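Local structure of putative oxidoreductase (Bacteroides fragilis NCTC 9343, 3FHL) at residues C[55-58]-C[59-63]; C[75-78]-C[79-83]; C[181-184]-C[185-188]; C[341-344]-C[345-348]. The protein probably acts as a nucleotide-binding oxidoreductase of the Gfo/Idh/MocA family, with a substrate that has not been specified. All blocks are in the same frame, centred on the assembly; numbering follows the deposited sequence.

Interaction 1: C[55-58]-C[59-63]; sequences RSFK and ELTED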
# COMPACT_ATOMS: atom_id res chain seq x y z
N ARG C 55 -42.59 4.29 23.26
CA ARG C 55 -42.11 5.66 23.24
C ARG C 55 -40.81 5.88 24.00
O ARG C 55 -40.21 6.96 23.92
CB ARG C 55 -43.19 6.62 23.78
CG ARG C 55 -44.47 6.72 22.95
CD ARG C 55 -44.17 7.10 21.52
NE ARG C 55 -45.35 7.09 20.66
CZ ARG C 55 -45.31 7.12 19.32
NH1 ARG C 55 -44.14 7.15 18.69
NH2 ARG C 55 -46.43 7.11 18.62
N SER C 56 -40.37 4.88 24.75
CA SER C 56 -39.14 5.02 25.52
C SER C 56 -38.37 3.72 25.59
O SER C 56 -38.93 2.63 25.37
CB SER C 56 -39.43 5.53 26.94
OG SER C 56 -40.13 4.56 27.71
N PHE C 57 -37.08 3.85 25.90
CA PHE C 57 -36.17 2.73 26.02
C PHE C 57 -36.51 1.87 27.23
O PHE C 57 -36.42 0.64 27.16
CB PHE C 57 -34.72 3.21 26.11
CG PHE C 57 -33.72 2.09 26.20
CD1 PHE C 57 -33.49 1.26 25.11
CD2 PHE C 57 -33.03 1.86 27.38
CE1 PHE C 57 -32.57 0.23 25.20
CE2 PHE C 57 -32.12 0.83 27.48
CZ PHE C 57 -31.89 0.00 26.38
N LYS C 58 -36.89 2.52 28.33
CA LYS C 58 -37.32 1.85 29.56
C LYS C 58 -38.46 0.83 29.32
O LYS C 58 -38.51 -0.22 29.97
CB LYS C 58 -37.75 2.89 30.60
CG LYS C 58 -37.79 2.37 32.04
CD LYS C 58 -38.58 3.32 32.96
CE LYS C 58 -37.65 4.22 33.77
NZ LYS C 58 -36.97 3.49 34.89
N GLU C 59 -39.34 1.12 28.36
CA GLU C 59 -40.41 0.20 27.97
C GLU C 59 -39.90 -1.08 27.30
O GLU C 59 -40.64 -2.07 27.20
CB GLU C 59 -41.44 0.91 27.10
CG GLU C 59 -42.32 1.87 27.89
CD GLU C 59 -43.17 2.75 27.00
OE1 GLU C 59 -44.27 2.30 26.59
OE2 GLU C 59 -42.74 3.88 26.72
N LEU C 60 -38.65 -1.07 26.83
CA LEU C 60 -38.01 -2.30 26.38
C LEU C 60 -37.45 -3.05 27.55
O LEU C 60 -37.65 -4.26 27.66
CB LEU C 60 -36.87 -2.04 25.38
CG LEU C 60 -37.20 -1.43 24.02
CD1 LEU C 60 -35.94 -1.45 23.13
CD2 LEU C 60 -38.34 -2.17 23.37
N THR C 61 -36.71 -2.35 28.40
CA THR C 61 -35.98 -3.02 29.50
C THR C 61 -36.93 -3.58 30.56
O THR C 61 -36.61 -4.56 31.24
CB THR C 61 -34.94 -2.10 30.17
OG1 THR C 61 -35.58 -0.94 30.72
CG2 THR C 61 -33.89 -1.64 29.18
N GLU C 62 -38.10 -2.95 30.69
CA GLU C 62 -39.08 -3.39 31.68
C GLU C 62 -40.07 -4.42 31.14
O GLU C 62 -40.92 -4.91 31.89
CB GLU C 62 -39.84 -2.20 32.25
CG GLU C 62 -39.04 -1.38 33.25
CD GLU C 62 -39.80 -0.14 33.72
OE1 GLU C 62 -40.87 0.18 33.15
OE2 GLU C 62 -39.31 0.52 34.66
N ASP C 63 -39.96 -4.74 29.86
CA ASP C 63 -40.84 -5.71 29.24
C ASP C 63 -40.40 -7.13 29.60
O ASP C 63 -39.33 -7.57 29.16
CB ASP C 63 -40.86 -5.49 27.72
CG ASP C 63 -41.90 -6.35 27.01
OD1 ASP C 63 -42.18 -7.48 27.44
OD2 ASP C 63 -42.43 -5.89 25.99
O HOH W 1 -45.35 3.67 24.68
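Ser56 and Glu59 meet where the chain enters the short helix 58-61, and Glu59 folds back over the turn, its side chain readily followed outward. Its CB lies 3.5 Å from Ser56 O. With CG beside its own backbone N (chi1 -73°), the side chain turns back along the chain, so CG passes 3.5 Å from Ser56 OG. The extended stem then brings the carboxylate round: OE2 accepts from Ser56 OG at 2.9 Å through the lone pair facing away from OE1, and takes a weak bond from Arg55 N. OE1 receives a water at 2.6 Å, which is also weakly bound by Arg55 N. Inside the turn, Phe57 O is gripped twice, by Leu60 N (2.8 Å, from above the carbonyl plane) and by Thr61 N (3.2 Å, within it). On the exposed side Lys58 NZ makes a long salt bridge with Glu62 OE2 (3.8 Å). Thr61 CG2 meets Phe57 CE2 at 3.5 Å, obliquely to the ring. Phe57, Leu60 and Thr61 all rest on Ile69 of strand 68-71; Leu60 also reaches Lys35 and Val37 of strand 31-37, and Phe57 and Thr61 touch Met84 of helix 78-87.

Interaction 2: C[75-78]-C[79-83]; sequences DNTH and YEYAG
Thr77 sits over the ring of Tyr81, one helical turn further on, in a CH-pi contact: its CB is 3.6 Å from the Tyr81 ring centroid and only 3° off the ring normal. The two Thr77 branches spread over the same face in different directions. OG1 lies 3.6 Å from Tyr81 CD2, whereas CG2 leans toward the phenol end, 4.0 Å from Tyr81 CZ. Rotation about the first torsion places OG1 between the backbone N and carbonyl carbon of Thr77 (chi1 68°), a setting from which it also hydrogen-bonds Thr73 OG1 and Pro74 O. Tyr81 has CG beside its backbone N (chi1 -81°), which swings the ring back under the preceding turn. The backbone spans the same turn: Tyr81 N gives Thr77 O a nearly straight bond of 2.7 Å. Thr77 leads into helix 78-87, which follows strand 68-71 in the Rossmann fold, and Tyr81 lies in its first turn; the Tyr81 ring stacks with Phe57, just before helix 58-61. His78 sends its ring toward the sheet, onto Val71 and Val94; NE2 is hydrogen-bonded to Thr73 O and ND1 to Pro97 O, so both ring nitrogens are held and the ring rotation is fixed. Its carbonyl takes the next helical bond, Ala82 N to His78 O at 3.0 Å. Tyr79 turns toward helix 102-115 and hydrogen-bonds Glu107 OE1 through OH. A water joins the loop before the helix to its first turn, donating to Asn76 O (2.8 Å) and accepting from Glu80 N (3.2 Å).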
# COMPACT_ATOMS: atom_id res chain seq x y z
N ASP C 75 -24.92 7.87 20.10
CA ASP C 75 -23.67 7.35 20.68
C ASP C 75 -23.48 7.53 22.19
O ASP C 75 -22.92 6.64 22.85
CB ASP C 75 -22.46 7.97 19.96
CG ASP C 75 -22.50 7.80 18.44
OD1 ASP C 75 -23.46 7.19 17.90
OD2 ASP C 75 -21.56 8.28 17.77
N ASN C 76 -23.95 8.66 22.73
CA ASN C 76 -23.76 8.99 24.15
C ASN C 76 -24.55 8.11 25.13
O ASN C 76 -24.19 7.99 26.31
CB ASN C 76 -24.07 10.47 24.41
CG ASN C 76 -22.85 11.35 24.22
OD1 ASN C 76 -22.90 12.35 23.51
ND2 ASN C 76 -21.75 10.99 24.87
N THR C 77 -25.63 7.50 24.64
CA THR C 77 -26.47 6.65 25.48
C THR C 77 -25.96 5.22 25.66
O THR C 77 -26.40 4.54 26.59
CB THR C 77 -27.93 6.59 24.96
OG1 THR C 77 -27.97 5.89 23.71
CG2 THR C 77 -28.52 8.00 24.78
N HIS C 78 -25.03 4.77 24.82
CA HIS C 78 -24.75 3.33 24.66
C HIS C 78 -24.32 2.58 25.92
O HIS C 78 -24.81 1.49 26.17
CB HIS C 78 -23.78 3.06 23.51
CG HIS C 78 -24.41 3.17 22.15
ND1 HIS C 78 -23.84 2.64 21.02
CD2 HIS C 78 -25.56 3.76 21.75
CE1 HIS C 78 -24.61 2.89 19.98
NE2 HIS C 78 -25.66 3.57 20.39
N TYR C 79 -23.43 3.17 26.71
CA TYR C 79 -23.05 2.59 27.99
C TYR C 79 -24.25 2.51 28.95
O TYR C 79 -24.50 1.45 29.53
CB TYR C 79 -21.91 3.39 28.63
CG TYR C 79 -21.68 3.13 30.10
CD1 TYR C 79 -21.12 1.93 30.54
CD2 TYR C 79 -22.02 4.09 31.06
CE1 TYR C 79 -20.90 1.68 31.89
CE2 TYR C 79 -21.80 3.86 32.42
CZ TYR C 79 -21.24 2.66 32.82
OH TYR C 79 -21.03 2.44 34.16
N GLU C 80 -24.98 3.62 29.09
CA GLU C 80 -26.11 3.70 30.02
C GLU C 80 -27.21 2.72 29.60
O GLU C 80 -27.72 1.96 30.42
CB GLU C 80 -26.67 5.13 30.08
CG GLU C 80 -27.75 5.35 31.16
CD GLU C 80 -28.58 6.63 30.97
OE1 GLU C 80 -28.12 7.59 30.30
OE2 GLU C 80 -29.71 6.68 31.50
N TYR C 81 -27.53 2.74 28.31
CA TYR C 81 -28.61 1.94 27.74
C TYR C 81 -28.33 0.43 27.76
O TYR C 81 -29.22 -0.36 28.10
CB TYR C 81 -28.95 2.43 26.33
CG TYR C 81 -29.86 3.65 26.30
CD1 TYR C 81 -29.94 4.53 27.40
CD2 TYR C 81 -30.65 3.93 25.18
CE1 TYR C 81 -30.77 5.65 27.38
CE2 TYR C 81 -31.49 5.06 25.14
CZ TYR C 81 -31.54 5.91 26.25
OH TYR C 81 -32.37 7.02 26.22
N ALA C 82 -27.09 0.05 27.43
CA ALA C 82 -26.69 -1.36 27.50
C ALA C 82 -26.65 -1.86 28.94
O ALA C 82 -26.96 -3.02 29.20
CB ALA C 82 -25.33 -1.60 26.83
N GLY C 83 -26.24 -0.98 29.86
CA GLY C 83 -26.22 -1.30 31.29
C GLY C 83 -27.61 -1.52 31.87
O GLY C 83 -27.82 -2.47 32.63
O HOH W 2 -24.10 6.64 28.72

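Interaction 3: C[181-184]-C[185-188]; sequences SHLI and DQAI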
# COMPACT_ATOMS: atom_id res chain seq x y z
N SER C 181 -11.64 0.62 12.00
CA SER C 181 -12.28 -0.35 12.90
C SER C 181 -12.71 -1.61 12.15
O SER C 181 -12.37 -2.71 12.57
CB SER C 181 -13.47 0.27 13.65
OG SER C 181 -14.44 0.77 12.74
N HIS C 182 -13.39 -1.45 11.02
CA HIS C 182 -13.82 -2.60 10.22
C HIS C 182 -12.66 -3.46 9.72
O HIS C 182 -12.74 -4.69 9.76
CB HIS C 182 -14.67 -2.17 9.02
CG HIS C 182 -15.92 -1.43 9.38
ND1 HIS C 182 -17.01 -2.05 9.94
CD2 HIS C 182 -16.27 -0.13 9.21
CE1 HIS C 182 -17.97 -1.16 10.13
NE2 HIS C 182 -17.54 0.01 9.69
N LEU C 183 -11.59 -2.82 9.25
CA LEU C 183 -10.46 -3.54 8.65
C LEU C 183 -9.64 -4.26 9.70
O LEU C 183 -9.16 -5.37 9.46
CB LEU C 183 -9.55 -2.59 7.85
CG LEU C 183 -10.22 -1.79 6.72
CD1 LEU C 183 -9.19 -1.07 5.89
CD2 LEU C 183 -11.07 -2.70 5.80
N ILE C 184 -9.41 -3.58 10.82
CA ILE C 184 -8.69 -4.16 11.94
C ILE C 184 -9.46 -5.36 12.52
O ILE C 184 -8.87 -6.41 12.75
CB ILE C 184 -8.42 -3.12 13.05
CG1 ILE C 184 -7.43 -2.05 12.57
CG2 ILE C 184 -7.84 -3.81 14.27
CD1 ILE C 184 -7.50 -0.72 13.32
N ASP C 185 -10.76 -5.19 12.74
CA ASP C 185 -11.60 -6.32 13.20
C ASP C 185 -11.44 -7.57 12.34
O ASP C 185 -11.17 -8.66 12.87
CB ASP C 185 -13.07 -5.91 13.27
CG ASP C 185 -13.97 -7.05 13.72
OD1 ASP C 185 -13.79 -7.56 14.86
OD2 ASP C 185 -14.85 -7.44 12.91
N GLN C 186 -11.56 -7.40 11.03
CA GLN C 186 -11.34 -8.48 10.07
C GLN C 186 -9.96 -9.09 10.19
O GLN C 186 -9.84 -10.32 10.18
CB GLN C 186 -11.55 -7.97 8.64
CG GLN C 186 -13.02 -7.70 8.25
CD GLN C 186 -13.13 -7.07 6.86
OE1 GLN C 186 -12.13 -6.61 6.31
NE2 GLN C 186 -14.34 -7.04 6.29
N ALA C 187 -8.92 -8.26 10.33
CA ALA C 187 -7.55 -8.79 10.39
C ALA C 187 -7.31 -9.61 11.64
O ALA C 187 -6.67 -10.67 11.58
CB ALA C 187 -6.49 -7.67 10.26
N ILE C 188 -7.83 -9.12 12.76
CA ILE C 188 -7.75 -9.85 14.06
C ILE C 188 -8.50 -11.18 14.00
O ILE C 188 -8.00 -12.20 14.49
CB ILE C 188 -8.29 -8.99 15.24
CG1 ILE C 188 -7.39 -7.77 15.46
CG2 ILE C 188 -8.38 -9.81 16.54
CD1 ILE C 188 -8.05 -6.72 16.36
O HOH W 3 -15.22 -6.23 10.57
O HOH W 4 -9.29 -6.33 6.80
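Along helix 180-191 of the C-terminal alpha/beta domain, Ile184 and Ile188 pair one turn apart, Ile184 CG2 lying 3.6 Å from Ile188 CD1. The methyl comes within reach because CG2 of Ile184 is anti to its backbone N, while the longer branch of Ile188 runs back along the helix, its CG1 3.4 Å from Ile184 O. Four successive backbone bonds, from Asp185, Gln186, Ala187 and Ile188 back to Ser181, His182, Leu183 and Ile184, make this a regular alpha-helix. Two waters supplement it on the polar flank. One donates to His182 O (3.0 Å) and to Asp185 OD2 (2.7 Å); the other donates to Leu183 O (2.8 Å) and Gln186 OE1 (2.9 Å), so each clips a helical carbonyl to a side chain. Ser181 and His182 lie where this helix approaches the Rossmann domain: Ser181 OG bonds Tyr177 O and Lys96 NZ, and His182 packs on Lys96, the lysine of the Glu-Lys-Pro motif characteristic of Gfo/Idh/MocA enzymes. As in relatives, the active site probably lies between the two domains. The same junction holds Asp185, which forms a salt bridge through OD2 with Arg126 NE. Its CG stands anti to the backbone N (chi1 179°), carrying the carboxylate off the helix. Gln186 extends alongside the preceding turn with CG 3.4 Å from His182 O and NE2 donating to Arg125 O. Its OE1 skims Leu183 CD2 at 4.1 Å. Leu183 packs on Ser151 and Phe153 of strand 146-154, and Ile184 on Ile337 and Ile338 of helix 328-347.

Interaction 4: C[341-344]-C[345-348]; sequences AYQS and HREN
The amides of His345, Arg346 and Glu347 bond back to the carbonyls of Ala341, Tyr342 and Gln343, keeping the last turns of helix 328-347 regular; Arg346 N to Tyr342 O spans 2.9 Å. Regularity ends at Asn348, whose phi of 53° is positive. Gln343 and Glu347 pair one turn apart. Gln343 CG is anti to its backbone N (chi1 -175°), and the extended chain delivers NE2 to Glu347 OE1 at 3.3 Å. The bond is nearly straight and lies in the amide plane but meets OE1 from above the carboxylate plane; the amide and carboxylate planes are 72° apart. Gln343 CG itself touches Glu347 OE2 at 3.6 Å. Arg346, bent at chi3, folds its guanidinium back over the preceding turn, one face toward the backbone, with NH1 3.6 Å from Gln343 CA and NH2 3.8 Å from Tyr342 C. Its NH1 makes a long salt bridge to Glu347 OE2. Ser344 OG bonds Ala199 N and Lys349 O, tying the helix end to strand 194-202. Asn348 OD1 accepts from Asn352 of the second subunit, placing this end at the dimer contact. The left-handed residue closing the helix is that of a Schellman motif.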
# COMPACT_ATOMS: atom_id res chain seq x y z
N ALA C 341 -2.33 2.68 16.81
CA ALA C 341 -2.12 3.33 15.52
C ALA C 341 -2.00 4.85 15.66
O ALA C 341 -1.09 5.47 15.09
CB ALA C 341 -3.24 2.94 14.54
N TYR C 342 -2.90 5.45 16.44
CA TYR C 342 -2.82 6.88 16.75
C TYR C 342 -1.53 7.24 17.51
O TYR C 342 -0.89 8.24 17.20
CB TYR C 342 -4.08 7.37 17.48
CG TYR C 342 -5.22 7.72 16.53
CD1 TYR C 342 -5.23 8.92 15.82
CD2 TYR C 342 -6.30 6.86 16.35
CE1 TYR C 342 -6.28 9.25 14.96
CE2 TYR C 342 -7.35 7.18 15.48
CZ TYR C 342 -7.33 8.37 14.78
OH TYR C 342 -8.36 8.69 13.91
N GLN C 343 -1.12 6.38 18.44
CA GLN C 343 0.09 6.62 19.22
C GLN C 343 1.36 6.52 18.36
O GLN C 343 2.28 7.31 18.51
CB GLN C 343 0.14 5.66 20.41
CG GLN C 343 1.30 5.90 21.38
CD GLN C 343 1.53 4.74 22.33
OE1 GLN C 343 0.67 3.87 22.50
NE2 GLN C 343 2.70 4.72 22.96
N SER C 344 1.39 5.53 17.47
CA SER C 344 2.50 5.34 16.53
C SER C 344 2.71 6.53 15.62
O SER C 344 3.86 6.93 15.36
CB SER C 344 2.27 4.08 15.69
OG SER C 344 3.28 3.95 14.70
N HIS C 345 1.61 7.08 15.12
CA HIS C 345 1.65 8.26 14.27
C HIS C 345 2.08 9.50 15.05
O HIS C 345 2.98 10.21 14.62
CB HIS C 345 0.28 8.47 13.60
CG HIS C 345 0.10 9.84 13.01
ND1 HIS C 345 0.80 10.28 11.90
CD2 HIS C 345 -0.72 10.85 13.35
CE1 HIS C 345 0.43 11.51 11.60
NE2 HIS C 345 -0.50 11.88 12.47
N ARG C 346 1.43 9.75 16.19
CA ARG C 346 1.69 10.93 17.02
C ARG C 346 3.12 10.98 17.56
O ARG C 346 3.74 12.05 17.59
CB ARG C 346 0.65 11.03 18.14
CG ARG C 346 1.17 11.47 19.52
CD ARG C 346 0.05 11.79 20.53
NE ARG C 346 -1.16 10.98 20.35
CZ ARG C 346 -1.36 9.77 20.87
NH1 ARG C 346 -0.42 9.18 21.63
NH2 ARG C 346 -2.50 9.14 20.64
N GLU C 347 3.65 9.82 17.95
CA GLU C 347 4.95 9.73 18.60
C GLU C 347 6.08 9.32 17.66
O GLU C 347 7.23 9.20 18.10
CB GLU C 347 4.87 8.75 19.77
CG GLU C 347 3.95 9.23 20.89
CD GLU C 347 3.90 8.28 22.08
OE1 GLU C 347 4.61 7.25 22.09
OE2 GLU C 347 3.13 8.58 23.02
N ASN C 348 5.75 9.09 16.38
CA ASN C 348 6.73 8.67 15.38
C ASN C 348 7.51 7.43 15.83
O ASN C 348 8.74 7.38 15.74
CB ASN C 348 7.66 9.86 14.99
CG ASN C 348 8.70 9.49 13.92
OD1 ASN C 348 9.88 9.84 14.05
ND2 ASN C 348 8.28 8.78 12.90

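The four interactions come in series along the chain, two in each domain. Interactions 1 and 2 belong to the Rossmann fold, where helices 58-61 and 78-87 follow strands 52-54 and 68-71 of the parallel sheet. Their centres are about 14 Å apart and they touch, Phe57 CZ meeting Tyr81 O at 3.2 Å. Interactions 3 and 4 lie on helices 180-191 and 328-347 of the C-terminal domain, beside its mixed sheet, with centres about 18 Å apart. Interactions 1 and 4 are the most distant, centres about 42 Å apart; interaction 4 reaches the second subunit. Interactions 1 and 2 thus pack the probable nucleotide-binding fold, while interaction 3 sits at the junction with it, probably near the active site.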